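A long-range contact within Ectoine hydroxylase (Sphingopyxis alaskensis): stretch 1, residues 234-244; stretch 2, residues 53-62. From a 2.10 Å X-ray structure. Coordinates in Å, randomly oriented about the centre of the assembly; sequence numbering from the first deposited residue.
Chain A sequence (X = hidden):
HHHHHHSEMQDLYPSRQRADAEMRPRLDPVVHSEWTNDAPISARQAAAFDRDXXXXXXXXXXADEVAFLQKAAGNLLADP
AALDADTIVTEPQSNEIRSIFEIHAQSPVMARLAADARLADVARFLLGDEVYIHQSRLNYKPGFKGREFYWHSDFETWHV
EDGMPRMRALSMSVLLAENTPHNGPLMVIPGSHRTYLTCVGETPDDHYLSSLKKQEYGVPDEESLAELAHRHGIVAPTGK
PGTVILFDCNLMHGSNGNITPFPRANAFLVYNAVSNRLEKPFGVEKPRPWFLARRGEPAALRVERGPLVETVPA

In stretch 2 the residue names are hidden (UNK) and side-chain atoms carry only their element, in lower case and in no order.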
ATOM      1  N   ILE A 234       6.620 -10.731 -13.887  1.00 29.76           N
ATOM      2  CA  ILE A 234       6.142 -10.652 -12.525  1.00 30.05           C
ATOM      3  C   ILE A 234       7.303 -10.745 -11.544  1.00 29.08           C
ATOM      4  O   ILE A 234       8.220 -11.545 -11.720  1.00 30.41           O
ATOM      5  CB  ILE A 234       5.107 -11.723 -12.256  1.00 28.40           C
ATOM      6  CG1 ILE A 234       3.816 -11.408 -12.992  1.00 32.95           C
ATOM      7  CG2 ILE A 234       4.803 -11.728 -10.778  1.00 28.73           C
ATOM      8  CD1 ILE A 234       2.836 -12.595 -13.159  1.00 38.80           C
ATOM      9  N   VAL A 235       7.232  -9.984 -10.456  1.00 24.94           N
ATOM     10  CA  VAL A 235       8.233 -10.077  -9.384  1.00 27.12           C
ATOM     11  C   VAL A 235       7.528 -10.164  -8.011  1.00 28.88           C
ATOM     12  O   VAL A 235       6.505  -9.572  -7.807  1.00 25.11           O
ATOM     13  CB  VAL A 235       9.147  -8.814  -9.465  1.00 31.54           C
ATOM     14  CG1 VAL A 235      10.067  -8.667  -8.271  1.00 36.88           C
ATOM     15  CG2 VAL A 235      10.056  -8.907 -10.695  1.00 34.33           C
ATOM     16  N   ALA A 236       8.106 -10.863  -7.064  1.00 26.89           N
ATOM     17  CA  ALA A 236       7.513 -11.028  -5.755  1.00 30.52           C
ATOM     18  C   ALA A 236       8.553 -10.705  -4.736  1.00 31.42           C
ATOM     19  O   ALA A 236       9.298 -11.581  -4.384  1.00 32.58           O
ATOM     20  CB  ALA A 236       7.042 -12.451  -5.571  1.00 34.56           C
ATOM     21  N   PRO A 237       8.657  -9.430  -4.322  1.00 30.03           N
ATOM     22  CA  PRO A 237       9.627  -9.062  -3.321  1.00 40.90           C
ATOM     23  C   PRO A 237       9.460  -9.857  -2.010  1.00 40.89           C
ATOM     24  O   PRO A 237       8.364 -10.126  -1.584  1.00 48.86           O
ATOM     25  CB  PRO A 237       9.373  -7.565  -3.086  1.00 39.46           C
ATOM     26  CG  PRO A 237       8.451  -7.124  -4.133  1.00 42.34           C
ATOM     27  CD  PRO A 237       7.860  -8.305  -4.809  1.00 33.98           C
ATOM     28  N   THR A 238      10.567 -10.266  -1.433  1.00 42.38           N
ATOM     29  CA  THR A 238      10.557 -11.080  -0.219  1.00 44.46           C
ATOM     30  C   THR A 238      11.437 -10.362   0.768  1.00 42.81           C
ATOM     31  O   THR A 238      12.085  -9.370   0.425  1.00 40.62           O
ATOM     32  CB  THR A 238      11.025 -12.548  -0.433  1.00 43.68           C
ATOM     33  OG1 THR A 238      12.246 -12.570  -1.152  1.00 45.82           O
ATOM     34  CG2 THR A 238       9.983 -13.354  -1.260  1.00 48.12           C
ATOM     35  N   GLY A 239      11.387 -10.799   2.017  1.00 36.63           N
ATOM     36  CA  GLY A 239      12.273 -10.261   2.999  1.00 33.05           C
ATOM     37  C   GLY A 239      11.938 -10.674   4.398  1.00 29.47           C
ATOM     38  O   GLY A 239      10.887 -11.213   4.660  1.00 31.72           O
ATOM     39  N   LYS A 240      12.860 -10.388   5.297  1.00 33.56           N
ATOM     40  CA  LYS A 240      12.638 -10.680   6.724  1.00 37.93           C
ATOM     41  C   LYS A 240      11.802  -9.570   7.353  1.00 34.32           C
ATOM     42  O   LYS A 240      11.659  -8.462   6.782  1.00 32.95           O
ATOM     43  CB  LYS A 240      13.982 -10.821   7.449  1.00 43.09           C
ATOM     44  CG  LYS A 240      14.876  -9.602   7.328  1.00 44.64           C
ATOM     45  CD  LYS A 240      16.135  -9.762   8.163  1.00 51.51           C
ATOM     46  CE  LYS A 240      16.845  -8.432   8.349  1.00 55.49           C
ATOM     47  NZ  LYS A 240      17.438  -7.973   7.068  1.00 61.92           N
ATOM     48  N   PRO A 241      11.238  -9.860   8.514  1.00 35.09           N
ATOM     49  CA  PRO A 241      10.475  -8.860   9.195  1.00 31.49           C
ATOM     50  C   PRO A 241      11.249  -7.535   9.325  1.00 30.72           C
ATOM     51  O   PRO A 241      12.473  -7.520   9.545  1.00 25.28           O
ATOM     52  CB  PRO A 241      10.244  -9.505  10.567  1.00 31.72           C
ATOM     53  CG  PRO A 241      10.229 -10.966  10.292  1.00 31.03           C
ATOM     54  CD  PRO A 241      11.285 -11.135   9.280  1.00 33.12           C
ATOM     55  N   GLY A 242      10.544  -6.418   9.132  1.00 29.25           N
ATOM     56  CA  GLY A 242      11.190  -5.101   9.162  1.00 29.55           C
ATOM     57  C   GLY A 242      11.512  -4.545   7.767  1.00 25.72           C
ATOM     58  O   GLY A 242      11.617  -3.345   7.604  1.00 29.62           O
ATOM     59  N   THR A 243      11.575  -5.418   6.781  1.00 27.56           N
ATOM     60  CA  THR A 243      11.658  -5.034   5.336  1.00 27.71           C
ATOM     61  C   THR A 243      10.452  -4.228   4.903  1.00 28.72           C
ATOM     62  O   THR A 243       9.332  -4.530   5.309  1.00 27.45           O
ATOM     63  CB  THR A 243      11.802  -6.283   4.403  1.00 32.56           C
ATOM     64  OG1 THR A 243      12.954  -7.035   4.765  1.00 33.58           O
ATOM     65  CG2 THR A 243      11.912  -5.892   2.902  1.00 29.46           C
ATOM     66  N   VAL A 244      10.681  -3.161   4.125  1.00 25.38           N
ATOM     67  CA  VAL A 244       9.602  -2.294   3.668  1.00 25.62           C
ATOM     68  C   VAL A 244       9.518  -2.322   2.188  1.00 26.54           C
ATOM     69  O   VAL A 244      10.547  -2.157   1.500  1.00 26.62           O
ATOM     70  CB  VAL A 244       9.771  -0.855   4.115  1.00 28.26           C
ATOM     71  CG1 VAL A 244       8.487  -0.037   3.835  1.00 29.12           C
ATOM     72  CG2 VAL A 244      10.010  -0.802   5.602  1.00 28.97           C
ATOM     73  N   UNK A  53       8.060   1.201 -10.414  1.00 28.24           N
ATOM     74  CA  UNK A  53       6.904   1.406  -9.526  1.00 25.40           C
ATOM     75  C   UNK A  53       6.924   0.887  -8.110  1.00 25.32           C
ATOM     76  O   UNK A  53       5.893   0.963  -7.394  1.00 22.18           O
ATOM     77  N   UNK A  54       8.020   0.264  -7.715  1.00 23.52           N
ATOM     78  CA  UNK A  54       8.212  -0.209  -6.339  1.00 20.96           C
ATOM     79  C   UNK A  54       9.760  -0.204  -6.037  1.00 23.39           C
ATOM     80  O   UNK A  54      10.540  -0.274  -6.947  1.00 22.55           O
ATOM     81  o   UNK A  54      11.269  -5.432  -8.325  1.00 30.73           O
ATOM     82  c   UNK A  54      10.357  -4.288  -6.468  1.00 28.68           C
ATOM     83  c   UNK A  54       9.496  -3.892  -8.663  1.00 23.84           C
ATOM     84  c   UNK A  54       7.648  -1.646  -6.196  1.00 22.13           C
ATOM     85  c   UNK A  54      10.370  -4.528  -7.836  1.00 27.41           C
ATOM     86  c   UNK A  54       9.448  -3.344  -5.927  1.00 29.66           C
ATOM     87  c   UNK A  54       8.556  -2.689  -6.749  1.00 22.53           C
ATOM     88  c   UNK A  54       8.621  -2.939  -8.127  1.00 21.78           C
ATOM     89  N   UNK A  55      10.140  -0.058  -4.772  1.00 22.86           N
ATOM     90  CA  UNK A  55      11.478  -0.345  -4.281  1.00 24.18           C
ATOM     91  C   UNK A  55      11.336  -1.087  -2.940  1.00 22.84           C
ATOM     92  O   UNK A  55      10.268  -1.094  -2.306  1.00 22.93           O
ATOM     93  c   UNK A  55      11.763   1.871  -3.111  1.00 27.04           C
ATOM     94  c   UNK A  55      12.374   0.898  -4.086  1.00 28.48           C
ATOM     95  c   UNK A  55      12.668   3.038  -2.879  1.00 31.17           C
ATOM     96  c   UNK A  55      12.730   1.546  -5.452  1.00 29.81           C
ATOM     97  N   UNK A  56      12.417  -1.711  -2.527  1.00 23.94           N
ATOM     98  CA  UNK A  56      12.482  -2.456  -1.255  1.00 27.03           C
ATOM     99  C   UNK A  56      13.558  -1.796  -0.381  1.00 27.75           C
ATOM    100  O   UNK A  56      14.689  -1.608  -0.852  1.00 27.20           O
ATOM    101  c   UNK A  56      12.813  -3.922  -1.522  1.00 28.69           C
ATOM    102  c   UNK A  56      12.897  -4.748  -0.225  1.00 29.24           C
ATOM    103  c   UNK A  56      11.781  -4.514  -2.479  1.00 26.06           C
ATOM    104  N   UNK A  57      13.194  -1.403   0.844  1.00 22.27           N
ATOM    105  CA  UNK A  57      14.169  -0.894   1.841  1.00 27.60           C
ATOM    106  C   UNK A  57      14.429  -1.991   2.823  1.00 29.58           C
ATOM    107  O   UNK A  57      13.462  -2.522   3.414  1.00 26.33           O
ATOM    108  c   UNK A  57      13.564   0.285   2.592  1.00 29.34           C
ATOM    109  c   UNK A  57      14.284   1.877   0.873  1.00 33.93           C
ATOM    110  c   UNK A  57      13.094   1.367   1.671  1.00 31.06           C
ATOM    111  c   UNK A  57      12.453   2.479   2.462  1.00 32.22           C
ATOM    112  N   UNK A  58      15.688  -2.394   2.970  1.00 28.62           N
ATOM    113  CA  UNK A  58      16.048  -3.441   3.944  1.00 31.83           C
ATOM    114  C   UNK A  58      16.960  -2.891   5.066  1.00 31.25           C
ATOM    115  O   UNK A  58      17.648  -1.864   4.865  1.00 30.01           O
ATOM    116  c   UNK A  58      16.160  -5.111   2.009  1.00 45.43           C
ATOM    117  c   UNK A  58      16.817  -4.546   3.244  1.00 39.03           C
ATOM    118  c   UNK A  58      17.140  -5.953   1.192  1.00 51.00           C
ATOM    119  o   UNK A  58      17.397  -7.067   1.603  1.00 49.32           O
ATOM    120  o   UNK A  58      17.676  -5.495   0.162  1.00 65.65           O
ATOM    121  N   UNK A  59      16.895  -3.530   6.247  1.00 31.22           N
ATOM    122  CA  UNK A  59      17.757  -3.190   7.382  1.00 34.46           C
ATOM    123  C   UNK A  59      17.657  -1.758   7.794  1.00 36.32           C
ATOM    124  O   UNK A  59      18.638  -1.172   8.155  1.00 37.88           O
ATOM    125  c   UNK A  59      19.217  -3.500   7.054  1.00 36.30           C
ATOM    126  c   UNK A  59      19.402  -4.925   6.650  1.00 44.53           C
ATOM    127  o   UNK A  59      20.006  -5.160   5.583  1.00 52.43           O
ATOM    128  o   UNK A  59      18.855  -5.806   7.343  1.00 43.13           O
ATOM    129  N   UNK A  60      16.483  -1.153   7.695  1.00 34.15           N
ATOM    130  CA  UNK A  60      16.355   0.192   8.192  1.00 34.41           C
ATOM    131  C   UNK A  60      15.935   0.314   9.659  1.00 29.63           C
ATOM    132  O   UNK A  60      16.043   1.402  10.211  1.00 29.92           O
ATOM    133  c   UNK A  60      15.417   1.029   7.323  1.00 39.01           C
ATOM    134  c   UNK A  60      16.004   1.240   5.935  1.00 40.45           C
ATOM    135  c   UNK A  60      13.029   1.448   6.783  1.00 43.56           C
ATOM    136  c   UNK A  60      14.045   0.402   7.224  1.00 39.94           C
ATOM    137  N   UNK A  61      15.311  -0.728  10.220  1.00 28.27           N
ATOM    138  CA  UNK A  61      14.863  -0.754  11.640  1.00 30.46           C
ATOM    139  C   UNK A  61      15.813  -1.733  12.317  1.00 33.30           C
ATOM    140  O   UNK A  61      16.188  -2.735  11.718  1.00 29.02           O
ATOM    141  c   UNK A  61      11.724  -0.728  10.010  1.00 30.41           C
ATOM    142  c   UNK A  61      12.088   0.820  11.795  1.00 34.54           C
ATOM    143  c   UNK A  61      12.374  -0.393  11.201  1.00 31.00           C
ATOM    144  c   UNK A  61      10.512   1.357  10.059  1.00 32.56           C
ATOM    145  c   UNK A  61      13.426  -1.297  11.789  1.00 31.05           C
ATOM    146  c   UNK A  61      11.185   1.717  11.230  1.00 35.18           C
ATOM    147  c   UNK A  61      10.771   0.131   9.467  1.00 31.01           C
ATOM    148  N   UNK A  62      16.185  -1.460  13.556  1.00 36.34           N
ATOM    149  CA  UNK A  62      17.065  -2.383  14.308  1.00 36.80           C
ATOM    150  C   UNK A  62      16.292  -3.616  14.707  1.00 33.30           C
ATOM    151  O   UNK A  62      15.081  -3.573  14.695  1.00 30.19           O
ATOM    152  o   UNK A  62      16.555  -1.548  16.538  1.00 35.27           O
ATOM    153  c   UNK A  62      17.599  -1.694  15.594  1.00 37.65           C
TER
HETATM  154  O   HOH W   1      16.726  -8.029   4.601  1.00 56.47           O
HETATM  155  O   HOH W   2      15.208  -5.890   6.271  1.00 35.81           O
HETATM  156  O   HOH W   3      14.396  -2.877   8.729  1.00 35.71           O

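Position 53 has no side-chain atoms and touches nothing on stretch 1. It is the first residue past a helix, and its own phi is positive (82/1); at these angles a CB would jam against the preceding carbonyl O: Gly-53.

Position 54 opens the strand with one carbon, then a six-carbon ring bearing one oxygen, a phenol. The oxygen lies 3.5 Å from Val-235 CG1, and a ring carbon lies 4.1 Å from Pro-237 CG. This is Tyr-54, its CB directed toward stretch 1.

Position 55 has four carbons, forked at the first, with one arm two carbons long. Its CB points away, and no side-chain contact reaches stretch 1: Ile-55.

Position 56 carries three carbons, one bearing two. One tip meets Pro-237 CB at 3.9 Å and the other meets Thr-243 CG2 at 3.5 Å, so a short beta-branched side chain spans two neighbours. It is Val-56.

Position 57 has four carbons forked at the second. Its backbone pairs with Val-244 in an antiparallel bridge: N of position 57 donates to Val-244 O (2.8 Å), and Val-244 N donates to O of position 57 (2.9 Å). The two side chains share a sheet face, CB of position 57 lying 4.2 Å from Val-244 CB. This is Leu-57.

Position 58 shows three carbons, the third carrying two oxygens. Its second carbon is 4.4 Å from Thr-243 CG2. This is Glu-58, and water 1 links its OE2 (3.2 Å) to Lys-240 NZ (2.6 Å).

Position 59 has two carbons, the second with two oxygens. One oxygen stands 2.6 Å from Lys-240 NZ, a salt bridge. This is Asp-59; its CB points away, yet the carboxylate end comes nearer.

Position 60 again has four carbons forked at the first, with one longer arm, whose tip reaches Val-244 CG2 at 3.9 Å: Ile-60.

Position 61 has one carbon and a six-carbon ring without oxygen. Gly-242 O, 3.6 Å from one ring carbon, and Val-244 CG2, 4.0 Å from another, lie at the ring's edge. This is Phe-61, the two carbons being CD2 and CE2.

Position 62, one carbon and one oxygen, is out of reach of stretch 1. Ser-62 caps the helix that follows.

The rules are layered. One bridge fixes the register, while Val-244 packs against Leu-57, Ile-60 and Phe-61. A type II turn from Lys-240 to Thr-243, closed by Thr-243 N to Lys-240 O (3.0 Å), leads into that bridge. Outside this apolar patch, charge and water finish the join: water 2 accepts from Asp-59 N (2.9 Å) and donates to Thr-243 OG1 (2.9 Å).

Stretch 2 (53-62) GYIVLEDIFS
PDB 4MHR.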